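Local coordinates for protein beta-galactosidase (Trichoderma reesei, PDB 3OG2) that probably hydrolyses terminal non-reducing beta-D-galactose residues in beta-D-galactosides, as a glycoside hydrolase of family 35, at residues F847-G851 with R999-Y1003; Y706-A710 with T824-E830. One frame throughout, in Å; residues are numbered along the deposited sequence.

Interaction 1: residues F847-G851 with R999-Y1003; sequences FERQG and RHGAY
R849 grips the C-terminal carboxylate of Y1003 side-on, through two nitrogens. R849 NE donates to Y1003 O at 2.9 Å, and the bond is almost straight (177°). NH2 of R849 forms a salt bridge with Y1003 OXT at 2.8 Å. Both oxygens lie near the guanidinium plane, so the group is fixed in rotation. The bend at chi3 (-51°) turns the guanidinium out of the line of its chain to meet the carboxylate. NH2 also pairs with E670, and NH1 donates to G844 O. A leucine in place of R849 would probably leave the terminal carboxylate without its counter-charge and E670 without this partner.

The second arginine works from the other segment. NH1 of R999 donates to R849 O at 3.0 Å and approaches from above the carbonyl plane. The chain of R999 runs extended from CG to NE and carries its guanidinium to the helix end. Its NH2 forms a salt bridge with E842. One water joins Q850 O to R999 N. Q850 NE2 adds a weak bond to Y1003 O at 3.5 Å.

The rest is van der Waals contact around polar groups. G851 CA sits over one face of the R999 guanidinium, 3.8 Å from CZ. A1002 CB packs against Q850 NE2 at 3.6 Å. The Y1003 side chain crosses that of R849 at about a right angle, its CD1 3.7 Å from R849 NE. Ring and guanidinium planes are 27° apart.

G851 has positive phi and closes helix 846-850, part of a second all-beta domain, in a Schellman motif. R999 to A1002 form a type II beta turn. Together they make a C-terminal tail folded back on a helix end, with the chain terminus held by an arginine-carboxylate pair.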
loop_
_atom_site.group_PDB
_atom_site.type_symbol
_atom_site.label_atom_id
_atom_site.label_comp_id
_atom_site.label_asym_id
_atom_site.label_seq_id
_atom_site.Cartn_x
_atom_site.Cartn_y
_atom_site.Cartn_z
ATOM N N PHE A 847 22.612 10.746 -18.996
ATOM C CA PHE A 847 22.401 11.844 -18.008
ATOM C C PHE A 847 22.419 11.314 -16.572
ATOM O O PHE A 847 22.876 12.026 -15.643
ATOM C CB PHE A 847 21.120 12.642 -18.269
ATOM C CG PHE A 847 19.833 11.897 -17.888
ATOM C CD1 PHE A 847 19.255 12.147 -16.663
ATOM C CD2 PHE A 847 19.236 10.978 -18.726
ATOM C CE1 PHE A 847 18.092 11.526 -16.222
ATOM C CE2 PHE A 847 18.052 10.337 -18.329
ATOM C CZ PHE A 847 17.501 10.597 -17.077
ATOM N N GLU A 848 21.904 10.086 -16.347
ATOM C CA GLU A 848 21.908 9.489 -14.998
ATOM C C GLU A 848 23.330 9.168 -14.553
ATOM O O GLU A 848 23.707 9.422 -13.407
ATOM C CB GLU A 848 21.055 8.190 -15.018
ATOM C CG GLU A 848 19.602 8.435 -15.412
ATOM C CD GLU A 848 18.805 7.137 -15.440
ATOM O OE1 GLU A 848 18.998 6.290 -16.377
ATOM O OE2 GLU A 848 17.959 6.980 -14.522
ATOM N N ARG A 849 24.116 8.586 -15.504
ATOM C CA ARG A 849 25.470 8.211 -15.140
ATOM C C ARG A 849 26.255 9.440 -14.706
ATOM O O ARG A 849 27.102 9.341 -13.813
ATOM C CB ARG A 849 26.206 7.561 -16.329
ATOM C CG ARG A 849 25.474 6.283 -16.807
ATOM C CD ARG A 849 26.336 5.521 -17.797
ATOM N NE ARG A 849 26.903 6.260 -18.922
ATOM C CZ ARG A 849 26.505 6.253 -20.185
ATOM N NH1 ARG A 849 25.419 5.600 -20.595
ATOM N NH2 ARG A 849 27.189 6.937 -21.089
ATOM N N GLN A 850 26.009 10.594 -15.321
ATOM C CA GLN A 850 26.772 11.795 -14.991
ATOM C C GLN A 850 26.231 12.459 -13.721
ATOM O O GLN A 850 26.885 13.355 -13.189
ATOM C CB GLN A 850 26.648 12.837 -16.111
ATOM C CG GLN A 850 27.099 12.281 -17.484
ATOM C CD GLN A 850 28.621 12.459 -17.534
ATOM O OE1 GLN A 850 29.158 13.578 -17.471
ATOM N NE2 GLN A 850 29.328 11.374 -17.569
ATOM N N GLY A 851 25.061 12.066 -13.240
ATOM C CA GLY A 851 24.489 12.774 -12.093
ATOM C C GLY A 851 23.703 14.017 -12.514
ATOM O O GLY A 851 23.388 14.833 -11.638
ATOM N N ARG A 999 31.147 13.697 -10.985
ATOM C CA ARG A 999 31.527 12.323 -10.603
ATOM C C ARG A 999 32.855 11.903 -11.220
ATOM O O ARG A 999 33.052 11.950 -12.455
ATOM C CB ARG A 999 30.460 11.347 -11.118
ATOM C CG ARG A 999 29.129 11.601 -10.356
ATOM C CD ARG A 999 28.050 10.692 -10.912
ATOM N NE ARG A 999 26.897 10.724 -10.004
ATOM C CZ ARG A 999 25.866 9.886 -10.102
ATOM N NH1 ARG A 999 25.819 8.979 -11.077
ATOM N NH2 ARG A 999 24.904 9.954 -9.229
ATOM N N HIS A 1000 33.782 11.477 -10.377
ATOM C CA HIS A 1000 35.076 11.001 -10.882
ATOM C C HIS A 1000 34.836 9.640 -11.527
ATOM O O HIS A 1000 34.063 8.771 -11.036
ATOM C CB HIS A 1000 36.100 10.976 -9.755
ATOM C CG HIS A 1000 36.420 12.341 -9.166
ATOM N ND1 HIS A 1000 37.688 12.767 -8.868
ATOM C CD2 HIS A 1000 35.624 13.374 -8.785
ATOM C CE1 HIS A 1000 37.671 14.002 -8.343
ATOM N NE2 HIS A 1000 36.414 14.412 -8.286
ATOM N N GLY A 1001 35.496 9.418 -12.644
ATOM C CA GLY A 1001 35.373 8.121 -13.306
ATOM C C GLY A 1001 34.113 7.985 -14.113
ATOM O O GLY A 1001 33.836 6.888 -14.590
ATOM N N ALA A 1002 33.308 9.037 -14.268
ATOM C CA ALA A 1002 32.095 8.872 -15.039
ATOM C C ALA A 1002 32.399 8.687 -16.516
ATOM O O ALA A 1002 33.494 8.988 -17.020
ATOM C CB ALA A 1002 31.216 10.095 -14.848
ATOM N N TYR A 1003 31.395 8.178 -17.212
ATOM C CA TYR A 1003 31.471 7.939 -18.652
ATOM C C TYR A 1003 30.035 8.026 -19.206
ATOM O O TYR A 1003 29.113 8.023 -18.372
ATOM C CB TYR A 1003 32.161 6.601 -18.980
ATOM C CG TYR A 1003 31.493 5.397 -18.399
ATOM C CD1 TYR A 1003 30.350 4.816 -18.929
ATOM C CD2 TYR A 1003 32.030 4.800 -17.287
ATOM C CE1 TYR A 1003 29.742 3.703 -18.398
ATOM C CE2 TYR A 1003 31.447 3.675 -16.715
ATOM C CZ TYR A 1003 30.301 3.138 -17.286
ATOM O OH TYR A 1003 29.700 2.044 -16.708
ATOM O OXT TYR A 1003 29.772 7.988 -20.521
HETATM O O HOH W 1 29.552 14.013 -13.339
#

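Interaction 2: residues Y706-A710 with T824-E830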
loop_
_atom_site.group_PDB
_atom_site.type_symbol
_atom_site.label_atom_id
_atom_site.label_comp_id
_atom_site.label_asym_id
_atom_site.label_seq_id
_atom_site.Cartn_x
_atom_site.Cartn_y
_atom_site.Cartn_z
ATOM N N TYR A 706 27.071 -8.350 -14.608
ATOM C CA TYR A 706 28.102 -7.324 -14.484
ATOM C C TYR A 706 27.755 -6.316 -13.391
ATOM O O TYR A 706 28.410 -5.265 -13.278
ATOM C CB TYR A 706 28.241 -6.609 -15.834
ATOM C CG TYR A 706 28.680 -7.555 -16.941
ATOM C CD1 TYR A 706 27.734 -8.255 -17.684
ATOM C CD2 TYR A 706 30.018 -7.719 -17.222
ATOM C CE1 TYR A 706 28.120 -9.121 -18.701
ATOM C CE2 TYR A 706 30.417 -8.600 -18.265
ATOM C CZ TYR A 706 29.477 -9.275 -18.994
ATOM O OH TYR A 706 29.903 -10.128 -19.999
ATOM N N GLY A 707 26.728 -6.637 -12.580
ATOM C CA GLY A 707 26.414 -5.745 -11.463
ATOM C C GLY A 707 25.382 -4.685 -11.745
ATOM O O GLY A 707 25.226 -3.771 -10.885
ATOM N N PHE A 708 24.687 -4.747 -12.888
ATOM C CA PHE A 708 23.725 -3.733 -13.279
ATOM C C PHE A 708 22.310 -4.299 -13.119
ATOM O O PHE A 708 21.939 -5.159 -13.936
ATOM C CB PHE A 708 23.954 -3.289 -14.736
ATOM C CG PHE A 708 25.356 -2.715 -14.926
ATOM C CD1 PHE A 708 25.761 -1.578 -14.242
ATOM C CD2 PHE A 708 26.216 -3.351 -15.821
ATOM C CE1 PHE A 708 27.023 -1.077 -14.469
ATOM C CE2 PHE A 708 27.494 -2.892 -16.030
ATOM C CZ PHE A 708 27.881 -1.734 -15.335
ATOM N N HIS A 709 21.570 -3.801 -12.142
ATOM C CA HIS A 709 20.277 -4.405 -11.795
ATOM C C HIS A 709 19.092 -3.480 -11.999
ATOM O O HIS A 709 17.950 -3.928 -11.770
ATOM C CB HIS A 709 20.275 -4.823 -10.282
ATOM C CG HIS A 709 21.496 -5.650 -9.998
ATOM N ND1 HIS A 709 21.814 -6.789 -10.747
ATOM C CD2 HIS A 709 22.489 -5.403 -9.105
ATOM C CE1 HIS A 709 22.975 -7.243 -10.256
ATOM N NE2 HIS A 709 23.392 -6.438 -9.268
ATOM N N ALA A 710 19.334 -2.231 -12.351
ATOM C CA ALA A 710 18.313 -1.195 -12.269
ATOM C C ALA A 710 18.263 -0.367 -13.575
ATOM O O ALA A 710 19.279 0.129 -14.072
ATOM C CB ALA A 710 18.628 -0.216 -11.140
ATOM N N THR A 824 26.802 -0.965 -20.160
ATOM C CA THR A 824 26.652 -0.274 -18.889
ATOM C C THR A 824 25.181 -0.280 -18.447
ATOM O O THR A 824 24.270 -0.216 -19.264
ATOM C CB THR A 824 27.139 1.180 -18.955
ATOM O OG1 THR A 824 27.222 1.691 -17.617
ATOM C CG2 THR A 824 26.215 2.081 -19.796
ATOM N N GLY A 825 25.049 -0.283 -17.118
ATOM C CA GLY A 825 23.842 0.172 -16.451
ATOM C C GLY A 825 24.241 1.399 -15.593
ATOM O O GLY A 825 25.061 2.219 -16.020
ATOM N N ASN A 826 23.652 1.509 -14.396
ATOM C CA ASN A 826 23.949 2.664 -13.539
ATOM C C ASN A 826 25.459 2.710 -13.284
ATOM O O ASN A 826 26.113 1.655 -13.117
ATOM C CB ASN A 826 23.202 2.523 -12.209
ATOM C CG ASN A 826 23.720 1.391 -11.320
ATOM O OD1 ASN A 826 23.435 0.202 -11.606
ATOM N ND2 ASN A 826 24.470 1.726 -10.278
ATOM N N LEU A 827 25.987 3.914 -13.241
ATOM C CA LEU A 827 27.426 4.059 -13.070
ATOM C C LEU A 827 27.885 3.361 -11.790
ATOM O O LEU A 827 27.374 3.659 -10.701
ATOM C CB LEU A 827 27.785 5.545 -13.006
ATOM C CG LEU A 827 29.304 5.821 -12.909
ATOM C CD1 LEU A 827 29.991 5.417 -14.188
ATOM C CD2 LEU A 827 29.527 7.329 -12.653
ATOM N N GLY A 828 28.905 2.492 -11.926
ATOM C CA GLY A 828 29.431 1.824 -10.746
ATOM C C GLY A 828 28.793 0.478 -10.486
ATOM O O GLY A 828 29.324 -0.311 -9.710
ATOM N N GLY A 829 27.599 0.226 -11.088
ATOM C CA GLY A 829 26.893 -1.020 -10.801
ATOM C C GLY A 829 26.597 -1.169 -9.318
ATOM O O GLY A 829 25.913 -0.298 -8.728
ATOM N N GLU A 830 27.060 -2.256 -8.678
ATOM C CA GLU A 830 26.821 -2.472 -7.257
ATOM C C GLU A 830 27.614 -1.489 -6.421
ATOM O O GLU A 830 27.217 -1.303 -5.250
ATOM C CB GLU A 830 27.181 -3.922 -6.853
ATOM C CG GLU A 830 26.146 -4.854 -7.518
ATOM C CD GLU A 830 26.573 -6.283 -7.653
ATOM O OE1 GLU A 830 27.658 -6.716 -7.189
ATOM O OE2 GLU A 830 25.793 -7.046 -8.264
HETATM O O HOH W 2 23.076 -2.115 -10.258
HETATM O O HOH W 3 21.853 -0.704 -13.638
#
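F708 lies flat against the backbone of T824 and G825, and this is the tight part of the contact. G825 N sits over the centre of the F708 ring, 3.1 Å above its plane. T824 CA makes a CH-pi contact with the same face, 4.2 Å from the F708 ring centroid. N826 O meets the ring edge, 3.2 Å from F708 CE1. With chi1 at -59°, CG stands beside the backbone N, and the ring reaches across to this backbone. With no side chain at G825, its CA comes within 3.4 Å of F708 CD1. The type II turn from N826 to G829 is braced where N826 ND2 donates to G829 O at 2.9 Å.

The other side is looser and more polar, and H709 and E830 there are partly exposed. Two waters each donate to N826 OD1. One also bridges G707 O and H709 N. The other links A710 O and N826 N. Beyond them, H709 NE2 donates to E830 OE2 at 2.7 Å. The oxygen uses its anti lone pair and lies in the imidazole plane. Ring and carboxylate are nearly coplanar (22°).

R134 of the family 35 TIM barrel salt-bridges E830 OE2 and ties the loop after strand 820-824 to that domain. Shared by H709 and R134, this oxygen probably stays negatively charged and holds the imidazole in place, with S704 OG on its ND1.

Interaction 2 closes along the chain before interaction 1 opens, and their centres lie 12 Å apart. Both are on the same side of the chain's centre and away from the annotated galactose site. Residues 824-830 leave strand 820-824, an outermost strand of a five-stranded antiparallel sheet, and lead toward helix 846-850. The two contacts touch directly. Y1003 OH probably hydrogen-bonds to T824 OG1, and L827 packs between the Y1003 ring and R849 O. The C-terminal tail therefore rests on the helix and on the loop leaving this sheet. The two contacts thus form one continuous patch that joins the loops 706-710 and 824-830, the short helix and the chain terminus.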